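Local coordinates for selenium-binding protein (Sulfolobus tokodaii, PDB 2ECE), which is of unknown function in detail but belongs to the selenium-binding protein family, a beta-propeller family, and so may bind selenium, at residues Tyr29-Thr35 and Glu72-Trp78; Gly413-Trp417 and Glu441-His445. All coordinates share one frame; numbering follows the deposited sequence.

Contact 1: Tyr29-Thr35 and Glu72-Trp78; sequences YVACLYT and ELHHFGW
Phe76 meets the strand around Ala31 with its ring, and this packing shows how two segments can be joined by side chains, with no clear hydrogen bond passing directly between them. Its CG stands between the backbone N and the carbonyl carbon (chi1 67°), which lifts the ring up to the strand of Tyr29-Thr35. There the edge of the ring, at CZ, comes 3.5 Å from the backbone O of Tyr29, which lies near the ring plane, while Phe76 CE1 is 3.8 Å from Ala31 CB. The small methyl of Ala31 lets the loop come close: Ala31 CB rests 4.1 Å from Leu73 CB and 3.5 Å from His74 O. Leu73 reaches past it, bringing CD1 to 3.8 Å from Cys32 O.

At one end the contact is aromatic. The Tyr29 and Trp78 side chains cross at about a right angle, CE2 of Tyr29 lying 3.8 Å from CH2 of Trp78, with the ring planes at 77°. The Tyr29 hydroxyl is hydrogen-bonded to Pro117 O.

The other end gathers polar groups. The bent chain of Glu72 sets its carboxylate beside apolar carbons, OE2 3.6 Å from Leu33 CD1 and OE1 3.5 Å from Thr35 CG2. OE1 forms a salt bridge with Arg104 and a hydrogen bond with Ser403 OG, and Asp43 takes hydrogen bonds from Thr35 OG1 and Leu73 N, tying the two segments through one carboxylate.

Strand 27-33 lies between strands 44-49 and 443-449 in one four-stranded sheet, whereas strand 77-78 is the first of the next sheet, whose second strand, 97-101, adds Leu98 and Val100 to this buried interface between propeller blades.

Contact 2: Gly413-Trp417 and Glu441-His445; sequences GLKGW and EARSH
Three hydrogen bonds join Gly413-Trp417 to Glu441-His445. Between the backbones, Gly416 N donates to Ala442 O (2.8 Å). A CB on Gly416 would clash with Ala442 O and Arg443 CA. Ser444 OG donates to Trp417 O at 2.8 Å, from above the carbonyl plane; OG sits between its own backbone N and carbonyl carbon (chi1 51°), which turns it to that oxygen.

The extended chain of Arg443 crosses Leu414 at a slant, with Leu414 CD2 against its CG, and its NE gives a weak bond, bent to 129°, to Leu414 O. A water at the guanidinium edge bridges NH2 to the same carbonyl. Leu414 CB lies over one face of the group, NH1 makes a salt bridge to Asp406 and NH2 a hydrogen bond to Asn407.

In the beta-propeller, strand 443-449 pairs with strand 27-33, the last strand of the chain completing the first blade, while 413-417 leads into strand 417-423 of the preceding blade. A leucine in place of Arg443 would probably leave Asp406 without its salt-bridge partner and Leu414 O without the NE bond.

At the outer end Lys415 NZ and Glu441 OE2 form a salt bridge (3.4 Å), the side chains lying side by side.

Contacts 1 and 2 meet the same sheet from its two neighbours. Strand 27-33 belongs to contact 1 and strand 443-449 to contact 2, and the two pair antiparallel, with Ala31 O 2.7 Å from His445 N and Leu33 O 2.8 Å from Arg443 N, both probable hydrogen bonds. His445 also stacks on His74, so the rings join the contacts a second time. The centres of contacts 1 and 2 are about 11 Å apart. Contact 1 is the deeper, wholly buried and mostly apolar between its segments; contact 2 lies further out, is mainly polar, and reaches the surface at its salt bridge. The two sides of this blade, as sampled here, differ in chemistry.

Contact 1: Tyr29-Thr35 and Glu72-Trp78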
loop_
_atom_site.group_PDB
_atom_site.type_symbol
_atom_site.label_atom_id
_atom_site.label_comp_id
_atom_site.label_asym_id
_atom_site.label_seq_id
_atom_site.Cartn_x
_atom_site.Cartn_y
_atom_site.Cartn_z
ATOM N N TYR A 29 12.736 3.604 -3.837
ATOM C CA TYR A 29 12.311 4.903 -3.347
ATOM C C TYR A 29 11.420 4.597 -2.150
ATOM O O TYR A 29 10.533 3.749 -2.236
ATOM C CB TYR A 29 11.539 5.644 -4.442
ATOM C CG TYR A 29 12.392 5.953 -5.658
ATOM C CD1 TYR A 29 13.456 6.852 -5.577
ATOM C CD2 TYR A 29 12.137 5.341 -6.888
ATOM C CE1 TYR A 29 14.248 7.140 -6.693
ATOM C CE2 TYR A 29 12.921 5.621 -8.011
ATOM C CZ TYR A 29 13.973 6.524 -7.906
ATOM O OH TYR A 29 14.735 6.827 -9.016
ATOM N N VAL A 30 11.660 5.271 -1.029
ATOM C CA VAL A 30 10.879 4.999 0.169
ATOM C C VAL A 30 10.248 6.243 0.776
ATOM O O VAL A 30 10.928 7.241 1.032
ATOM C CB VAL A 30 11.760 4.312 1.236
ATOM C CG1 VAL A 30 10.910 3.858 2.420
ATOM C CG2 VAL A 30 12.495 3.123 0.607
ATOM N N ALA A 31 8.942 6.178 1.007
ATOM C CA ALA A 31 8.236 7.299 1.608
ATOM C C ALA A 31 8.584 7.292 3.095
ATOM O O ALA A 31 8.290 6.323 3.800
ATOM C CB ALA A 31 6.736 7.136 1.416
ATOM N N CYS A 32 9.221 8.362 3.562
ATOM C CA CYS A 32 9.616 8.469 4.969
ATOM C C CYS A 32 8.970 9.671 5.652
ATOM O O CYS A 32 8.736 10.694 5.020
ATOM C CB CYS A 32 11.137 8.573 5.078
ATOM S SG CYS A 32 11.985 7.071 4.537
ATOM N N LEU A 33 8.709 9.556 6.950
ATOM C CA LEU A 33 8.057 10.641 7.663
ATOM C C LEU A 33 8.557 10.903 9.085
ATOM O O LEU A 33 9.049 10.005 9.768
ATOM C CB LEU A 33 6.552 10.374 7.723
ATOM C CG LEU A 33 6.166 9.044 8.394
ATOM C CD1 LEU A 33 4.784 9.162 9.008
ATOM C CD2 LEU A 33 6.211 7.912 7.370
ATOM N N TYR A 34 8.419 12.154 9.511
ATOM C CA TYR A 34 8.773 12.575 10.862
ATOM C C TYR A 34 7.450 12.923 11.546
ATOM O O TYR A 34 7.402 13.193 12.749
ATOM C CB TYR A 34 9.695 13.795 10.826
ATOM C CG TYR A 34 11.153 13.445 10.606
ATOM C CD1 TYR A 34 11.866 12.714 11.561
ATOM C CD2 TYR A 34 11.821 13.837 9.447
ATOM C CE1 TYR A 34 13.207 12.383 11.362
ATOM C CE2 TYR A 34 13.162 13.510 9.241
ATOM C CZ TYR A 34 13.844 12.786 10.200
ATOM O OH TYR A 34 15.166 12.470 10.009
ATOM N N THR A 35 6.376 12.912 10.760
ATOM C CA THR A 35 5.044 13.205 11.270
ATOM C C THR A 35 4.703 12.163 12.334
ATOM O O THR A 35 4.739 10.961 12.070
ATOM C CB THR A 35 3.982 13.138 10.146
ATOM O OG1 THR A 35 4.330 14.044 9.095
ATOM C CG2 THR A 35 2.621 13.521 10.682
ATOM N N GLU A 72 2.653 13.860 6.122
ATOM C CA GLU A 72 2.371 12.470 6.484
ATOM C C GLU A 72 2.430 11.678 5.187
ATOM O O GLU A 72 1.403 11.338 4.598
ATOM C CB GLU A 72 1.010 12.272 7.173
ATOM C CG GLU A 72 0.617 10.775 7.423
ATOM C CD GLU A 72 0.709 10.309 8.891
ATOM O OE1 GLU A 72 0.321 11.074 9.801
ATOM O OE2 GLU A 72 1.147 9.160 9.138
ATOM N N LEU A 73 3.652 11.427 4.721
ATOM C CA LEU A 73 3.840 10.640 3.507
ATOM C C LEU A 73 3.363 9.248 3.849
ATOM O O LEU A 73 3.387 8.848 5.028
ATOM C CB LEU A 73 5.310 10.596 3.078
ATOM C CG LEU A 73 5.897 11.895 2.509
ATOM C CD1 LEU A 73 7.126 11.581 1.673
ATOM C CD2 LEU A 73 4.862 12.595 1.640
ATOM N N HIS A 74 2.807 8.563 2.859
ATOM C CA HIS A 74 2.315 7.212 3.110
ATOM C C HIS A 74 2.492 6.322 1.860
ATOM O O HIS A 74 3.519 5.679 1.663
ATOM C CB HIS A 74 0.858 7.418 3.431
ATOM C CG HIS A 74 0.151 6.249 4.031
ATOM N ND1 HIS A 74 0.111 6.031 5.390
ATOM C CD2 HIS A 74 -0.661 5.319 3.476
ATOM C CE1 HIS A 74 -0.700 5.018 5.648
ATOM N NE2 HIS A 74 -1.180 4.567 4.503
ATOM N N HIS A 75 1.600 6.546 0.908
ATOM C CA HIS A 75 1.585 5.775 -0.337
ATOM C C HIS A 75 1.910 6.748 -1.465
ATOM O O HIS A 75 1.639 7.943 -1.350
ATOM C CB HIS A 75 0.192 5.148 -0.604
ATOM C CG HIS A 75 -0.046 3.836 0.090
ATOM N ND1 HIS A 75 0.684 3.424 1.185
ATOM C CD2 HIS A 75 -0.954 2.856 -0.146
ATOM C CE1 HIS A 75 0.240 2.247 1.592
ATOM N NE2 HIS A 75 -0.754 1.880 0.801
ATOM N N PHE A 76 2.524 6.246 -2.530
ATOM C CA PHE A 76 2.838 7.074 -3.694
ATOM C C PHE A 76 2.987 6.194 -4.931
ATOM O O PHE A 76 3.033 4.970 -4.829
ATOM C CB PHE A 76 4.105 7.932 -3.480
ATOM C CG PHE A 76 5.389 7.148 -3.359
ATOM C CD1 PHE A 76 5.686 6.445 -2.198
ATOM C CD2 PHE A 76 6.312 7.137 -4.405
ATOM C CE1 PHE A 76 6.887 5.737 -2.072
ATOM C CE2 PHE A 76 7.520 6.431 -4.296
ATOM C CZ PHE A 76 7.805 5.731 -3.126
ATOM N N GLY A 77 3.052 6.807 -6.104
ATOM C CA GLY A 77 3.175 6.018 -7.315
ATOM C C GLY A 77 3.762 6.785 -8.477
ATOM O O GLY A 77 4.152 7.939 -8.331
ATOM N N TRP A 78 3.832 6.133 -9.632
ATOM C CA TRP A 78 4.378 6.753 -10.837
ATOM C C TRP A 78 3.323 7.473 -11.656
ATOM O O TRP A 78 2.140 7.152 -11.574
ATOM C CB TRP A 78 5.026 5.695 -11.729
ATOM C CG TRP A 78 6.161 4.973 -11.090
ATOM C CD1 TRP A 78 6.118 3.761 -10.467
ATOM C CD2 TRP A 78 7.525 5.395 -11.062
ATOM N NE1 TRP A 78 7.378 3.397 -10.062
ATOM C CE2 TRP A 78 8.262 4.381 -10.415
ATOM C CE3 TRP A 78 8.199 6.534 -11.527
ATOM C CZ2 TRP A 78 9.646 4.469 -10.219
ATOM C CZ3 TRP A 78 9.579 6.620 -11.332
ATOM C CH2 TRP A 78 10.283 5.591 -10.684
#

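Contact 2: Gly413-Trp417 and Glu441-His445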
loop_
_atom_site.group_PDB
_atom_site.type_symbol
_atom_site.label_atom_id
_atom_site.label_comp_id
_atom_site.label_asym_id
_atom_site.label_seq_id
_atom_site.Cartn_x
_atom_site.Cartn_y
_atom_site.Cartn_z
ATOM N N GLY A 413 7.985 4.395 20.790
ATOM C CA GLY A 413 8.560 5.170 19.703
ATOM C C GLY A 413 9.020 4.358 18.506
ATOM O O GLY A 413 10.125 3.810 18.501
ATOM N N LEU A 414 8.177 4.294 17.479
ATOM C CA LEU A 414 8.496 3.540 16.271
ATOM C C LEU A 414 9.513 4.277 15.425
ATOM O O LEU A 414 9.306 5.432 15.053
ATOM C CB LEU A 414 7.228 3.292 15.449
ATOM C CG LEU A 414 7.285 2.288 14.290
ATOM C CD1 LEU A 414 5.915 1.680 14.107
ATOM C CD2 LEU A 414 7.757 2.961 13.009
ATOM N N LYS A 415 10.627 3.606 15.147
ATOM C CA LYS A 415 11.683 4.170 14.321
ATOM C C LYS A 415 11.750 3.325 13.055
ATOM O O LYS A 415 11.722 2.089 13.112
ATOM C CB LYS A 415 13.010 4.146 15.080
ATOM C CG LYS A 415 13.006 5.093 16.281
ATOM C CD LYS A 415 14.262 4.969 17.117
ATOM C CE LYS A 415 14.176 5.873 18.342
ATOM N NZ LYS A 415 15.360 5.697 19.234
ATOM N N GLY A 416 11.837 3.997 11.913
ATOM C CA GLY A 416 11.843 3.296 10.643
ATOM C C GLY A 416 13.045 2.476 10.226
ATOM O O GLY A 416 14.202 2.811 10.512
ATOM N N TRP A 417 12.744 1.376 9.546
ATOM C CA TRP A 417 13.753 0.492 8.992
ATOM C C TRP A 417 13.213 -0.116 7.711
ATOM O O TRP A 417 12.024 0.019 7.392
ATOM C CB TRP A 417 14.164 -0.642 9.967
ATOM C CG TRP A 417 13.069 -1.389 10.729
ATOM C CD1 TRP A 417 12.797 -1.280 12.067
ATOM C CD2 TRP A 417 12.176 -2.405 10.227
ATOM N NE1 TRP A 417 11.810 -2.161 12.429
ATOM C CE2 TRP A 417 11.409 -2.865 11.324
ATOM C CE3 TRP A 417 11.956 -2.974 8.963
ATOM C CZ2 TRP A 417 10.435 -3.864 11.196
ATOM C CZ3 TRP A 417 10.983 -3.973 8.835
ATOM C CH2 TRP A 417 10.238 -4.406 9.949
ATOM N N GLU A 441 15.391 8.472 13.208
ATOM C CA GLU A 441 14.173 8.834 13.930
ATOM C C GLU A 441 12.990 8.964 12.970
ATOM O O GLU A 441 11.852 9.171 13.395
ATOM C CB GLU A 441 14.368 10.154 14.684
ATOM C CG GLU A 441 15.459 10.136 15.757
ATOM C CD GLU A 441 15.144 9.204 16.916
ATOM O OE1 GLU A 441 14.002 9.244 17.426
ATOM O OE2 GLU A 441 16.040 8.437 17.328
ATOM N N ALA A 442 13.266 8.856 11.673
ATOM C CA ALA A 442 12.211 8.945 10.665
ATOM C C ALA A 442 11.557 7.571 10.533
ATOM O O ALA A 442 12.187 6.559 10.832
ATOM C CB ALA A 442 12.800 9.376 9.322
ATOM N N ARG A 443 10.298 7.540 10.093
ATOM C CA ARG A 443 9.572 6.285 9.926
ATOM C C ARG A 443 9.419 6.003 8.431
ATOM O O ARG A 443 9.351 6.935 7.630
ATOM C CB ARG A 443 8.197 6.373 10.601
ATOM C CG ARG A 443 8.292 6.633 12.104
ATOM C CD ARG A 443 6.932 6.772 12.771
ATOM N NE ARG A 443 7.079 7.088 14.189
ATOM C CZ ARG A 443 6.069 7.355 15.010
ATOM N NH1 ARG A 443 4.824 7.341 14.561
ATOM N NH2 ARG A 443 6.308 7.647 16.282
ATOM N N SER A 444 9.359 4.726 8.059
ATOM C CA SER A 444 9.255 4.357 6.647
ATOM C C SER A 444 7.921 3.725 6.260
ATOM O O SER A 444 7.321 2.987 7.040
ATOM C CB SER A 444 10.406 3.414 6.282
ATOM O OG SER A 444 10.485 2.327 7.196
ATOM N N HIS A 445 7.455 4.030 5.049
ATOM C CA HIS A 445 6.191 3.477 4.584
ATOM C C HIS A 445 6.313 2.776 3.222
ATOM O O HIS A 445 7.100 1.837 3.066
ATOM C CB HIS A 445 5.111 4.568 4.528
ATOM C CG HIS A 445 3.721 4.041 4.716
ATOM N ND1 HIS A 445 3.121 3.958 5.955
ATOM C CD2 HIS A 445 2.849 3.488 3.840
ATOM C CE1 HIS A 445 1.943 3.373 5.836
ATOM N NE2 HIS A 445 1.753 3.077 4.563
HETATM O O HOH W 1 9.068 7.850 17.078
#